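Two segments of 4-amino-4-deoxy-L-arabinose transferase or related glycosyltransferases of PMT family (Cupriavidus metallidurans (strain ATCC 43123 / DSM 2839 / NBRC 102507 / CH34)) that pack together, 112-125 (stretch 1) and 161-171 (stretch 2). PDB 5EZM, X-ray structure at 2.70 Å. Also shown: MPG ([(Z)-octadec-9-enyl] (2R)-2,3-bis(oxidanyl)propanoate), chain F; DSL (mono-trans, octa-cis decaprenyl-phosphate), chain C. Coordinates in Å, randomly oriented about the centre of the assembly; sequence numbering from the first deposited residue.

Stretch 1 (112-125) LAVALSGLLGIGVS
Stretch 2 161-171: DMTLAGVMSCV

How are the two segments laid against each other? Both are helical throughout, with phi/psi near -65/-40 and i to i+4 backbone hydrogen bonds, and they run in roughly the same direction. Their axes cross at 26° and approach to 8.0 Å, burying 480 Å² in all. Ser117 CA lies 4.6 Å from Gly166 CA; farther on, Val124 CA is 6.3 Å from Cys170 CA.

What does the beginning of stretch 1 touch? Ala113 and Val114 (chi1 m) point sideways. Val114 CG1 lies 3.8 Å from Thr163 OG1, while Val114 CB packs 3.9 Å from Met162 CG. Met162 (chi1 t, chi2 p, chi3 p) points toward stretch 1 and brings its SD 3.9 Å from Gly118 N.

Why can the helices come so close at Ser117? Gly166 has no side chain, so Ser117 O sits 3.8 Å from Gly166 CA; a CB there would fall 2.8 Å from Ser117 O, a clash. Ser117 (chi1 m) points across, yet its hydroxyl is spent within its own helix, with Ser117 OG donating to Ala113 O at 2.8 Å. Ser117 OG still lies 3.2 Å from Thr163 CA, a packing contact, for no hydrogen bond links the two stretches.

What fills the later turns? Leu120 (chi1 t, chi2 p) points toward stretch 2 and sets CD2 3.7 Å from Cys170 SG. Gly121 offers bare backbone, its CA 3.3 Å from Ser169 OG; Ser169 (chi1 p) turns that hydroxyl back to its own helix, in a very short 2.4 Å hydrogen bond from Ser169 OG to Gly166 O. Val124 (chi1 m) spans two neighbours: its CG1 is 3.9 Å from Cys170 SG (Cys170 chi1 m), and its CG2 is 3.7 Å from Ser169 O.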

# COMPACT_ATOMS: atom_id res chain seq x y z
N LEU A 112 -8.86 4.62 2.21
CA LEU A 112 -9.70 4.85 1.04
C LEU A 112 -8.87 5.07 -0.22
O LEU A 112 -9.23 4.59 -1.30
CB LEU A 112 -10.62 6.04 1.30
CG LEU A 112 -11.91 6.08 0.49
CD1 LEU A 112 -12.76 4.85 0.78
CD2 LEU A 112 -12.68 7.36 0.79
N ALA A 113 -7.75 5.79 -0.09
CA ALA A 113 -6.91 6.07 -1.25
C ALA A 113 -6.39 4.78 -1.88
O ALA A 113 -6.37 4.65 -3.11
CB ALA A 113 -5.75 6.98 -0.85
N VAL A 114 -5.97 3.82 -1.06
CA VAL A 114 -5.41 2.59 -1.62
C VAL A 114 -6.51 1.71 -2.21
O VAL A 114 -6.28 1.02 -3.21
CB VAL A 114 -4.57 1.85 -0.57
CG1 VAL A 114 -3.37 2.69 -0.17
CG2 VAL A 114 -5.40 1.52 0.65
N ALA A 115 -7.70 1.72 -1.62
CA ALA A 115 -8.79 0.92 -2.17
C ALA A 115 -9.22 1.46 -3.53
O ALA A 115 -9.36 0.70 -4.50
CB ALA A 115 -9.98 0.89 -1.21
N LEU A 116 -9.41 2.78 -3.62
CA LEU A 116 -9.74 3.38 -4.91
C LEU A 116 -8.61 3.19 -5.91
O LEU A 116 -8.87 3.02 -7.11
CB LEU A 116 -10.07 4.86 -4.74
CG LEU A 116 -11.26 5.18 -3.83
CD1 LEU A 116 -11.51 6.68 -3.79
CD2 LEU A 116 -12.51 4.44 -4.29
N SER A 117 -7.36 3.21 -5.45
CA SER A 117 -6.25 2.92 -6.35
C SER A 117 -6.33 1.51 -6.90
O SER A 117 -6.09 1.28 -8.09
CB SER A 117 -4.92 3.14 -5.64
OG SER A 117 -4.70 4.52 -5.40
N GLY A 118 -6.68 0.54 -6.04
CA GLY A 118 -6.82 -0.83 -6.51
C GLY A 118 -7.91 -0.97 -7.55
O GLY A 118 -7.69 -1.54 -8.63
N LEU A 119 -9.10 -0.44 -7.25
CA LEU A 119 -10.18 -0.47 -8.23
C LEU A 119 -9.76 0.22 -9.52
O LEU A 119 -10.08 -0.26 -10.62
CB LEU A 119 -11.43 0.20 -7.66
CG LEU A 119 -12.09 -0.49 -6.47
CD1 LEU A 119 -13.32 0.29 -6.02
CD2 LEU A 119 -12.44 -1.92 -6.83
N LEU A 120 -9.02 1.32 -9.42
CA LEU A 120 -8.58 2.05 -10.60
C LEU A 120 -7.64 1.21 -11.45
O LEU A 120 -7.78 1.16 -12.68
CB LEU A 120 -7.90 3.35 -10.18
CG LEU A 120 -7.56 4.33 -11.30
CD1 LEU A 120 -8.81 4.66 -12.10
CD2 LEU A 120 -6.93 5.59 -10.73
N GLY A 121 -6.69 0.53 -10.82
CA GLY A 121 -5.80 -0.35 -11.56
C GLY A 121 -6.55 -1.47 -12.26
O GLY A 121 -6.28 -1.77 -13.43
N ILE A 122 -7.49 -2.10 -11.56
CA ILE A 122 -8.33 -3.11 -12.20
C ILE A 122 -9.02 -2.53 -13.43
O ILE A 122 -8.90 -3.05 -14.54
CB ILE A 122 -9.36 -3.68 -11.21
CG1 ILE A 122 -8.65 -4.43 -10.08
CG2 ILE A 122 -10.33 -4.59 -11.93
CD1 ILE A 122 -9.61 -5.00 -9.04
N GLY A 123 -9.72 -1.41 -13.24
CA GLY A 123 -10.50 -0.78 -14.28
C GLY A 123 -9.71 -0.41 -15.52
O GLY A 123 -10.02 -0.88 -16.62
N VAL A 124 -8.67 0.42 -15.37
CA VAL A 124 -7.91 0.84 -16.54
C VAL A 124 -7.15 -0.33 -17.14
O VAL A 124 -6.95 -0.40 -18.36
CB VAL A 124 -6.98 2.01 -16.19
CG1 VAL A 124 -7.78 3.17 -15.61
CG2 VAL A 124 -5.88 1.57 -15.22
N SER A 125 -6.72 -1.29 -16.31
CA SER A 125 -6.03 -2.46 -16.84
C SER A 125 -6.93 -3.25 -17.78
O SER A 125 -6.53 -3.58 -18.90
CB SER A 125 -5.53 -3.34 -15.69
OG SER A 125 -4.47 -2.71 -15.00
N ASP A 161 2.45 2.68 -1.69
CA ASP A 161 2.83 1.83 -2.82
C ASP A 161 1.63 1.47 -3.69
O ASP A 161 1.78 1.34 -4.91
CB ASP A 161 3.53 0.57 -2.30
CG ASP A 161 4.80 0.89 -1.53
OD1 ASP A 161 5.57 1.76 -1.99
OD2 ASP A 161 5.01 0.29 -0.45
N MET A 162 0.45 1.30 -3.10
CA MET A 162 -0.72 0.96 -3.90
C MET A 162 -1.27 2.18 -4.63
O MET A 162 -1.75 2.06 -5.77
CB MET A 162 -1.80 0.31 -3.03
CG MET A 162 -3.14 0.10 -3.74
SD MET A 162 -3.05 -0.75 -5.34
CE MET A 162 -2.28 -2.29 -4.87
N THR A 163 -1.21 3.36 -4.01
CA THR A 163 -1.59 4.58 -4.72
C THR A 163 -0.69 4.79 -5.94
O THR A 163 -1.18 4.99 -7.06
CB THR A 163 -1.51 5.78 -3.78
OG1 THR A 163 -2.01 5.42 -2.49
CG2 THR A 163 -2.33 6.93 -4.33
N LEU A 164 0.63 4.71 -5.73
CA LEU A 164 1.56 4.80 -6.85
C LEU A 164 1.31 3.70 -7.87
O LEU A 164 1.47 3.93 -9.07
CB LEU A 164 3.00 4.74 -6.33
CG LEU A 164 4.08 4.87 -7.40
CD1 LEU A 164 4.00 6.24 -8.06
CD2 LEU A 164 5.46 4.64 -6.80
N ALA A 165 0.91 2.52 -7.41
CA ALA A 165 0.65 1.42 -8.34
C ALA A 165 -0.57 1.70 -9.20
O ALA A 165 -0.61 1.33 -10.38
CB ALA A 165 0.48 0.11 -7.57
N GLY A 166 -1.59 2.34 -8.63
CA GLY A 166 -2.78 2.64 -9.41
C GLY A 166 -2.55 3.76 -10.41
O GLY A 166 -2.98 3.66 -11.57
N VAL A 167 -1.86 4.82 -9.99
CA VAL A 167 -1.62 5.91 -10.93
C VAL A 167 -0.64 5.47 -12.02
O VAL A 167 -0.80 5.85 -13.19
CB VAL A 167 -1.14 7.17 -10.19
CG1 VAL A 167 -2.24 7.70 -9.29
CG2 VAL A 167 0.10 6.87 -9.37
N MET A 168 0.35 4.66 -11.67
CA MET A 168 1.26 4.15 -12.69
C MET A 168 0.56 3.15 -13.60
O MET A 168 0.89 3.06 -14.79
CB MET A 168 2.50 3.54 -12.05
CG MET A 168 3.46 4.57 -11.47
SD MET A 168 5.08 3.89 -11.04
CE MET A 168 5.68 3.40 -12.66
N SER A 169 -0.40 2.39 -13.06
CA SER A 169 -1.24 1.57 -13.92
C SER A 169 -2.03 2.43 -14.89
O SER A 169 -2.32 2.00 -16.01
CB SER A 169 -2.18 0.70 -13.08
OG SER A 169 -3.25 1.48 -12.57
N CYS A 170 -2.38 3.65 -14.48
CA CYS A 170 -2.96 4.59 -15.43
C CYS A 170 -1.93 5.04 -16.47
O CYS A 170 -2.28 5.26 -17.63
CB CYS A 170 -3.54 5.80 -14.70
SG CYS A 170 -5.14 5.49 -13.94
N VAL A 171 -0.66 5.18 -16.07
CA VAL A 171 0.38 5.50 -17.04
C VAL A 171 0.44 4.43 -18.12
O VAL A 171 0.37 4.72 -19.33
CB VAL A 171 1.74 5.67 -16.35
CG1 VAL A 171 2.82 6.02 -17.37
CG2 VAL A 171 1.67 6.73 -15.26
C2 MPG F . -12.67 4.39 -9.23
C3 MPG F . -12.01 3.60 -10.35
C4 MPG F . -13.00 3.10 -11.40
C5 MPG F . -12.29 2.37 -12.55
C6 MPG F . -12.89 2.69 -13.92
C7 MPG F . -11.86 2.55 -15.06
C8 MPG F . -12.51 2.58 -16.46
C1 MPG F . -11.65 5.17 -8.40
C21 DSL C . 5.97 2.30 -20.73
C22 DSL C . 5.21 3.61 -20.64
C23 DSL C . 3.82 3.65 -20.04
C24 DSL C . 5.79 4.74 -21.09
C25 DSL C . 5.03 6.09 -21.00
C26 DSL C . 6.02 7.17 -20.47
C27 DSL C . 6.10 8.35 -21.49
C28 DSL C . 4.91 8.64 -22.44
C29 DSL C . 7.21 9.12 -21.54
C30 DSL C . 8.39 8.84 -20.58
C31 DSL C . 9.74 9.32 -21.23
C32 DSL C . 10.51 10.25 -20.24
C33 DSL C . 10.11 11.73 -20.10
C34 DSL C . 11.54 9.76 -19.51